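Local coordinates for protein transcriptional regulator, ROK family (PDB 1Z05) that probably binds DNA as a transcriptional regulator of carbohydrate metabolism, being a zinc-bearing homolog of E. coli Mlc, at residues K277-G282 with C286-A291; Q294-Q299 with E321-A326. All coordinates share one frame; numbering follows the deposited sequence.

In the fold
Contact 1 is a zinc site built from a loop and the start of a short helix and is partly buried, whereas contact 2 is a small, buried apolar touch between two helices. The two lie in series along the chain, their centres about 17 Å apart and on the same side of the chain's centre. Helix 288-291 of contact 1 leads almost directly into helix 293-305 of contact 2, and the two contacts meet where Val290 O probably accepts a hydrogen bond from Gln299 NE2 and Thr289 O packs on Ala295 CB. Metal-thiolate bonds hold the loop, which lacks regular secondary structure; between the helix segments of contact 2 the direct touch is apolar, a methyl against a methyl and the base of an arginine.

Contact 1: K277-G282 with C286-A291; sequences KRCHCG and CLETVA. With ZN (zinc ion), chain B.
Cys279 and Cys281 face Cys286 across a zinc ion that all three bind through their sulfurs. The metal lies 2.3 Å from Cys281 SG and 2.3 Å from Cys286 SG, with Cys279 SG slightly farther at 2.5 Å; His269 ND1 supplies the fourth ligand. The thiolates reach the ion by different routes: Cys279 turns SG anti to its own nitrogen (chi1 -175°), while Cys281 places SG between its N and carbonyl carbon (chi1 76°). Beside the metal, Cys279 CB touches Cys286 SG at 3.7 Å, so the two cysteines also pack side by side.

Further out, Thr289 lays its methyl against this pair, CG2 lying 3.7 Å from Cys279 CB, while its CB meets the CB of Lys277. Its hydroxyl works on the other branch, donating to Cys286 O (OG1 to O 2.6 Å) in the carbonyl plane; Thr289 N reaches the same oxygen, so two bonds grip it and fix the turn that carries Cys286. A water ties the segments together, accepting from Lys277 N and donating to Thr289 OG1. The other cysteines sit on a type I turn closed by Gly282 N to Cys279 O, within which Cys281 N points a weak, nearly straight N-H bond at Cys279 SG (178°). Such an N-H would probably stabilise thiolate charge. Leu387 of the second subunit packs on Cys281, so the zinc loop takes part in the subunit contact. The spacing Cys-X-Cys-Gly-X-X-Gly-Cys-X-Glu, completed by an upstream histidine, is the zinc-binding signature of the ROK family.

Contact 2: Q294-Q299 with E321-A326; sequences QAIRDQ and EDICAA
Ile323 reaches from helix 320-328 to Ile296 and Arg297 on helix 293-305, and its long branch does all the touching. CB points at the opposite helix, where the nearest alpha carbons, those of Ile323 and Arg297, stand 8.1 Å apart. From CB the chain runs through CG1, set anti to the carbonyl carbon (chi1 -59°), and stays nearly extended at the next bond (chi2 159°), which carries the terminal methyl forward to the other helix. CG1 is a spacer and makes no close contact with the other segment, and CG2, the short branch, likewise stops short of it. The tip, CD1, does the work: it lies 4.0 Å from Ile296 CG2 and also rests against the backbone of Arg297, 4.2 Å from CA, and against the start of that side chain, 4.2 Å from CG.

Ile296 answers with its short branch, and its side chain also packs on Val337 and Leu341 of helix 332-356. Ile296 is modelled in two conformers, and the CG2 distance holds for one of them, so this touch is the less certain. Arg297 lends its aliphatic root while its guanidinium folds back along its own helix, with Gln294 CA 3.7 Å above one face, offset toward the rim, and NH2 weakly bonded to Gln294 OE1. Ile320 also touches both Ile296 and Arg297, widening the apolar seam. No hydrogen bond or salt bridge crosses between the segments, so dispersion and the exclusion of water from these methyls account for their direct contact.

Contact 1: K277-G282 with C286-A291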
ATOM      1  N   LYS A 277     -25.204  -4.684  17.421  1.00 54.15           N
ATOM      2  CA  LYS A 277     -26.213  -5.253  16.524  1.00 53.06           C
ATOM      3  C   LYS A 277     -25.635  -6.273  15.556  1.00 51.09           C
ATOM      4  O   LYS A 277     -24.490  -6.144  15.117  1.00 49.11           O
ATOM      5  CB  LYS A 277     -26.882  -4.140  15.710  1.00 53.14           C
ATOM      6  CG  LYS A 277     -28.229  -3.686  16.246  1.00 56.29           C
ATOM      7  CD  LYS A 277     -28.683  -2.383  15.587  1.00 55.60           C
ATOM      8  CE  LYS A 277     -28.147  -1.158  16.331  1.00 58.95           C
ATOM      9  NZ  LYS A 277     -28.758  -0.999  17.686  1.00 57.51           N
ATOM     10  N   ARG A 278     -26.442  -7.276  15.215  1.00 48.62           N
ATOM     11  CA  ARG A 278     -26.065  -8.252  14.203  1.00 47.73           C
ATOM     12  C   ARG A 278     -26.019  -7.577  12.830  1.00 47.36           C
ATOM     13  O   ARG A 278     -26.933  -6.838  12.454  1.00 48.06           O
ATOM     14  CB  ARG A 278     -27.025  -9.451  14.203  1.00 47.85           C
ATOM     15  CG  ARG A 278     -26.642 -10.546  13.211  1.00 48.44           C
ATOM     16  CD  ARG A 278     -27.040 -11.926  13.699  1.00 50.92           C
ATOM     17  NE  ARG A 278     -26.256 -12.957  13.018  1.00 53.12           N
ATOM     18  CZ  ARG A 278     -26.255 -14.250  13.335  1.00 56.17           C
ATOM     19  NH1 ARG A 278     -27.001 -14.705  14.337  1.00 57.58           N
ATOM     20  NH2 ARG A 278     -25.502 -15.095  12.643  1.00 54.68           N
ATOM     21  N   CYS A 279     -24.924  -7.813  12.114  1.00 45.23           N
ATOM     22  CA  CYS A 279     -24.712  -7.271  10.785  1.00 44.56           C
ATOM     23  C   CYS A 279     -25.230  -8.257   9.751  1.00 45.22           C
ATOM     24  O   CYS A 279     -25.393  -9.437  10.048  1.00 46.06           O
ATOM     25  CB  CYS A 279     -23.216  -7.025  10.578  1.00 44.63           C
ATOM     26  SG  CYS A 279     -22.750  -6.214   9.040  1.00 42.67           S
ATOM     27  N   HIS A 280     -25.466  -7.778   8.532  1.00 45.87           N
ATOM     28  CA  HIS A 280     -25.871  -8.644   7.427  1.00 45.94           C
ATOM     29  C   HIS A 280     -24.836  -9.743   7.152  1.00 44.99           C
ATOM     30  O   HIS A 280     -25.174 -10.793   6.602  1.00 44.04           O
ATOM     31  CB  HIS A 280     -26.150  -7.823   6.158  1.00 47.15           C
ATOM     32  CG  HIS A 280     -24.921  -7.458   5.382  1.00 49.40           C
ATOM     33  ND1 HIS A 280     -24.332  -6.215   5.461  1.00 50.75           N
ATOM     34  CD2 HIS A 280     -24.175  -8.172   4.503  1.00 52.52           C
ATOM     35  CE1 HIS A 280     -23.276  -6.179   4.667  1.00 51.89           C
ATOM     36  NE2 HIS A 280     -23.154  -7.356   4.080  1.00 52.01           N
ATOM     37  N   CYS A 281     -23.585  -9.492   7.543  1.00 43.13           N
ATOM     38  CA  CYS A 281     -22.501 -10.468   7.386  1.00 41.42           C
ATOM     39  C   CYS A 281     -22.587 -11.626   8.389  1.00 40.91           C
ATOM     40  O   CYS A 281     -21.944 -12.661   8.210  1.00 42.06           O
ATOM     41  CB  CYS A 281     -21.133  -9.774   7.457  1.00 42.27           C
ATOM     42  SG  CYS A 281     -20.590  -9.288   9.105  1.00 38.97           S
ATOM     43  N   GLY A 282     -23.391 -11.455   9.434  1.00 40.26           N
ATOM     44  CA  GLY A 282     -23.616 -12.519  10.421  1.00 39.41           C
ATOM     45  C   GLY A 282     -22.864 -12.289  11.716  1.00 39.33           C
ATOM     46  O   GLY A 282     -23.194 -12.875  12.747  1.00 39.20           O
ATOM     47  N   CYS A 286     -20.350  -4.516  13.760  1.00 36.16           N
ATOM     48  CA  CYS A 286     -19.656  -3.926  12.610  1.00 34.64           C
ATOM     49  C   CYS A 286     -19.930  -2.427  12.495  1.00 34.93           C
ATOM     50  O   CYS A 286     -21.005  -1.961  12.875  1.00 34.99           O
ATOM     51  CB  CYS A 286     -20.087  -4.642  11.318  1.00 33.96           C
ATOM     52  SG  CYS A 286     -19.664  -6.409  11.263  1.00 35.23           S
ATOM     53  N   LEU A 287     -18.967  -1.669  11.974  1.00 33.91           N
ATOM     54  CA  LEU A 287     -19.164  -0.239  11.757  1.00 34.13           C
ATOM     55  C   LEU A 287     -20.436   0.081  10.953  1.00 35.22           C
ATOM     56  O   LEU A 287     -21.147   1.035  11.258  1.00 34.64           O
ATOM     57  CB  LEU A 287     -17.937   0.398  11.088  1.00 32.57           C
ATOM     58  CG  LEU A 287     -17.957   1.903  10.822  1.00 34.38           C
ATOM     59  CD1 LEU A 287     -17.984   2.723  12.142  1.00 35.12           C
ATOM     60  CD2 LEU A 287     -16.759   2.326   9.971  1.00 34.59           C
ATOM     61  N   GLU A 288     -20.738  -0.702   9.925  1.00 37.08           N
ATOM     62  CA  GLU A 288     -21.912  -0.351   9.125  1.00 41.11           C
ATOM     63  C   GLU A 288     -23.270  -0.548   9.827  1.00 41.13           C
ATOM     64  O   GLU A 288     -24.292  -0.074   9.331  1.00 42.79           O
ATOM     65  CB  GLU A 288     -21.865  -0.952   7.714  1.00 41.94           C
ATOM     66  CG  GLU A 288     -22.091  -2.420   7.593  1.00 48.12           C
ATOM     67  CD  GLU A 288     -22.239  -2.817   6.131  1.00 55.11           C
ATOM     68  OE1 GLU A 288     -21.436  -2.346   5.284  1.00 57.01           O
ATOM     69  OE2 GLU A 288     -23.168  -3.585   5.826  1.00 58.94           O
ATOM     70  N   THR A 289     -23.269  -1.204  10.990  1.00 40.93           N
ATOM     71  CA  THR A 289     -24.485  -1.346  11.801  1.00 40.88           C
ATOM     72  C   THR A 289     -24.854  -0.040  12.514  1.00 41.43           C
ATOM     73  O   THR A 289     -25.970   0.096  13.025  1.00 42.10           O
ATOM     74  CB  THR A 289     -24.382  -2.473  12.865  1.00 40.34           C
ATOM     75  OG1 THR A 289     -23.404  -2.126  13.859  1.00 38.68           O
ATOM     76  CG2 THR A 289     -24.019  -3.803  12.219  1.00 40.28           C
ATOM     77  N   VAL A 290     -23.915   0.907  12.564  1.00 40.20           N
ATOM     78  CA  VAL A 290     -24.137   2.163  13.264  1.00 40.63           C
ATOM     79  C   VAL A 290     -23.847   3.395  12.392  1.00 42.09           C
ATOM     80  O   VAL A 290     -24.159   4.522  12.786  1.00 42.51           O
ATOM     81  CB  VAL A 290     -23.289   2.261  14.585  1.00 40.27           C
ATOM     82  CG1 VAL A 290     -23.649   1.166  15.570  1.00 40.48           C
ATOM     83  CG2 VAL A 290     -21.781   2.236  14.288  1.00 40.53           C
ATOM     84  N   ALA A 291     -23.241   3.192  11.224  1.00 40.96           N
ATOM     85  CA  ALA A 291     -22.715   4.326  10.463  1.00 41.03           C
ATOM     86  C   ALA A 291     -23.136   4.389   8.996  1.00 40.98           C
ATOM     87  O   ALA A 291     -22.832   5.358   8.298  1.00 42.63           O
ATOM     88  CB  ALA A 291     -21.198   4.398  10.601  1.00 40.14           C
TER
HETATM   89 ZN    ZN B 406     -20.418  -6.978   9.201  1.00 33.30          ZN
HETATM   90  O   HOH W   1     -23.649  -2.391  16.704  1.00 36.10           O

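Contact 2: Q294-Q299 with E321-A326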
ATOM      1  N   GLN A 294     -28.584   3.963   6.213  1.00 42.34           N
ATOM      2  CA  GLN A 294     -29.752   3.271   6.768  1.00 42.57           C
ATOM      3  C   GLN A 294     -29.728   3.209   8.300  1.00 42.00           C
ATOM      4  O   GLN A 294     -30.755   3.425   8.946  1.00 41.79           O
ATOM      5  CB  GLN A 294     -29.874   1.863   6.169  1.00 43.41           C
ATOM      6  CG  GLN A 294     -31.097   1.052   6.616  1.00 45.82           C
ATOM      7  CD  GLN A 294     -32.399   1.535   5.992  1.00 51.02           C
ATOM      8  OE1 GLN A 294     -32.972   2.545   6.410  1.00 53.60           O
ATOM      9  NE2 GLN A 294     -32.884   0.798   5.001  1.00 55.31           N
ATOM     10  N   ALA A 295     -28.560   2.919   8.877  1.00 40.86           N
ATOM     11  CA  ALA A 295     -28.425   2.811  10.329  1.00 40.33           C
ATOM     12  C   ALA A 295     -28.694   4.145  11.043  1.00 39.90           C
ATOM     13  O   ALA A 295     -29.283   4.164  12.123  1.00 39.53           O
ATOM     14  CB  ALA A 295     -27.037   2.261  10.710  1.00 40.60           C
ATOM     15  N   ILE A 296     -28.255   5.246  10.437  0.50 40.03           N
ATOM     16  CA  ILE A 296     -28.496   6.583  10.995  0.50 40.52           C
ATOM     17  C   ILE A 296     -29.990   6.921  10.972  0.50 40.70           C
ATOM     18  O   ILE A 296     -30.558   7.330  11.991  0.50 40.30           O
ATOM     19  CB  ILE A 296     -27.663   7.664  10.258  0.50 40.32           C
ATOM     20  CG1 ILE A 296     -26.157   7.429  10.468  0.50 40.71           C
ATOM     21  CG2 ILE A 296     -28.073   9.080  10.690  0.50 40.58           C
ATOM     22  CD1 ILE A 296     -25.713   7.344  11.927  0.50 40.32           C
ATOM     23  N   ARG A 297     -30.618   6.733   9.812  1.00 41.01           N
ATOM     24  CA  ARG A 297     -32.072   6.941   9.659  1.00 42.65           C
ATOM     25  C   ARG A 297     -32.873   6.078  10.636  1.00 42.39           C
ATOM     26  O   ARG A 297     -33.820   6.554  11.264  1.00 42.25           O
ATOM     27  CB  ARG A 297     -32.527   6.674   8.219  1.00 41.78           C
ATOM     28  CG  ARG A 297     -31.938   7.633   7.190  1.00 44.90           C
ATOM     29  CD  ARG A 297     -32.594   7.489   5.806  1.00 46.56           C
ATOM     30  NE  ARG A 297     -32.668   6.103   5.335  1.00 55.51           N
ATOM     31  CZ  ARG A 297     -31.867   5.559   4.420  1.00 56.93           C
ATOM     32  NH1 ARG A 297     -30.905   6.271   3.845  1.00 58.46           N
ATOM     33  NH2 ARG A 297     -32.036   4.287   4.076  1.00 59.02           N
ATOM     34  N   ASP A 298     -32.476   4.815  10.768  1.00 43.07           N
ATOM     35  CA  ASP A 298     -33.099   3.897  11.722  1.00 43.25           C
ATOM     36  C   ASP A 298     -32.951   4.337  13.183  1.00 41.93           C
ATOM     37  O   ASP A 298     -33.848   4.101  13.984  1.00 41.89           O
ATOM     38  CB  ASP A 298     -32.534   2.482  11.559  1.00 44.51           C
ATOM     39  CG  ASP A 298     -33.062   1.763  10.318  1.00 48.55           C
ATOM     40  OD1 ASP A 298     -33.927   2.313   9.597  1.00 52.60           O
ATOM     41  OD2 ASP A 298     -32.601   0.627  10.064  1.00 52.86           O
ATOM     42  N   GLN A 299     -31.817   4.950  13.526  1.00 41.18           N
ATOM     43  CA  GLN A 299     -31.582   5.441  14.887  1.00 41.10           C
ATOM     44  C   GLN A 299     -32.535   6.583  15.216  1.00 39.02           C
ATOM     45  O   GLN A 299     -33.148   6.606  16.281  1.00 38.11           O
ATOM     46  CB  GLN A 299     -30.143   5.929  15.051  1.00 42.23           C
ATOM     47  CG  GLN A 299     -29.139   4.842  15.391  1.00 47.33           C
ATOM     48  CD  GLN A 299     -27.707   5.328  15.278  1.00 54.16           C
ATOM     49  OE1 GLN A 299     -27.369   6.419  15.749  1.00 60.07           O
ATOM     50  NE2 GLN A 299     -26.854   4.520  14.652  1.00 52.15           N
ATOM     51  N   GLU A 321     -30.258  14.067   4.483  1.00 46.95           N
ATOM     52  CA  GLU A 321     -30.323  15.516   4.266  1.00 47.12           C
ATOM     53  C   GLU A 321     -31.179  16.213   5.324  1.00 46.02           C
ATOM     54  O   GLU A 321     -30.787  17.256   5.839  1.00 46.21           O
ATOM     55  CB  GLU A 321     -30.857  15.842   2.863  1.00 47.52           C
ATOM     56  CG  GLU A 321     -29.870  15.594   1.719  1.00 51.94           C
ATOM     57  CD  GLU A 321     -29.797  14.134   1.272  1.00 56.50           C
ATOM     58  OE1 GLU A 321     -30.484  13.274   1.869  1.00 59.08           O
ATOM     59  OE2 GLU A 321     -29.049  13.846   0.312  1.00 58.25           O
ATOM     60  N   ASP A 322     -32.342  15.634   5.636  1.00 45.09           N
ATOM     61  CA  ASP A 322     -33.240  16.164   6.674  1.00 44.19           C
ATOM     62  C   ASP A 322     -32.583  16.167   8.055  1.00 43.04           C
ATOM     63  O   ASP A 322     -32.710  17.136   8.803  1.00 41.94           O
ATOM     64  CB  ASP A 322     -34.535  15.353   6.758  1.00 43.90           C
ATOM     65  CG  ASP A 322     -35.332  15.371   5.469  1.00 47.43           C
ATOM     66  OD1 ASP A 322     -34.973  16.114   4.528  1.00 51.43           O
ATOM     67  OD2 ASP A 322     -36.327  14.623   5.399  1.00 47.89           O
ATOM     68  N   ILE A 323     -31.901  15.071   8.388  1.00 42.46           N
ATOM     69  CA  ILE A 323     -31.195  14.946   9.666  1.00 42.19           C
ATOM     70  C   ILE A 323     -30.083  15.993   9.773  1.00 42.88           C
ATOM     71  O   ILE A 323     -29.932  16.647  10.815  1.00 43.33           O
ATOM     72  CB  ILE A 323     -30.627  13.511   9.883  1.00 42.23           C
ATOM     73  CG1 ILE A 323     -31.760  12.480   9.863  1.00 41.98           C
ATOM     74  CG2 ILE A 323     -29.877  13.416  11.217  1.00 39.15           C
ATOM     75  CD1 ILE A 323     -31.318  11.049   9.561  1.00 41.63           C
ATOM     76  N   CYS A 324     -29.314  16.149   8.693  1.00 42.91           N
ATOM     77  CA  CYS A 324     -28.217  17.115   8.643  1.00 43.67           C
ATOM     78  C   CYS A 324     -28.689  18.551   8.741  1.00 43.23           C
ATOM     79  O   CYS A 324     -28.028  19.376   9.369  1.00 44.67           O
ATOM     80  CB  CYS A 324     -27.384  16.924   7.377  1.00 43.97           C
ATOM     81  SG  CYS A 324     -26.352  15.478   7.438  1.00 49.08           S
ATOM     82  N   ALA A 325     -29.833  18.844   8.123  1.00 42.75           N
ATOM     83  CA  ALA A 325     -30.430  20.172   8.163  1.00 41.47           C
ATOM     84  C   ALA A 325     -31.008  20.481   9.540  1.00 41.24           C
ATOM     85  O   ALA A 325     -30.984  21.630   9.982  1.00 41.07           O
ATOM     86  CB  ALA A 325     -31.506  20.312   7.088  1.00 41.69           C
ATOM     87  N   ALA A 326     -31.534  19.457  10.207  1.00 40.51           N
ATOM     88  CA  ALA A 326     -32.051  19.610  11.565  1.00 40.53           C
ATOM     89  C   ALA A 326     -30.908  19.856  12.552  1.00 40.28           C
ATOM     90  O   ALA A 326     -30.995  20.750  13.399  1.00 40.77           O
ATOM     91  CB  ALA A 326     -32.876  18.396  11.972  1.00 38.93           C
TER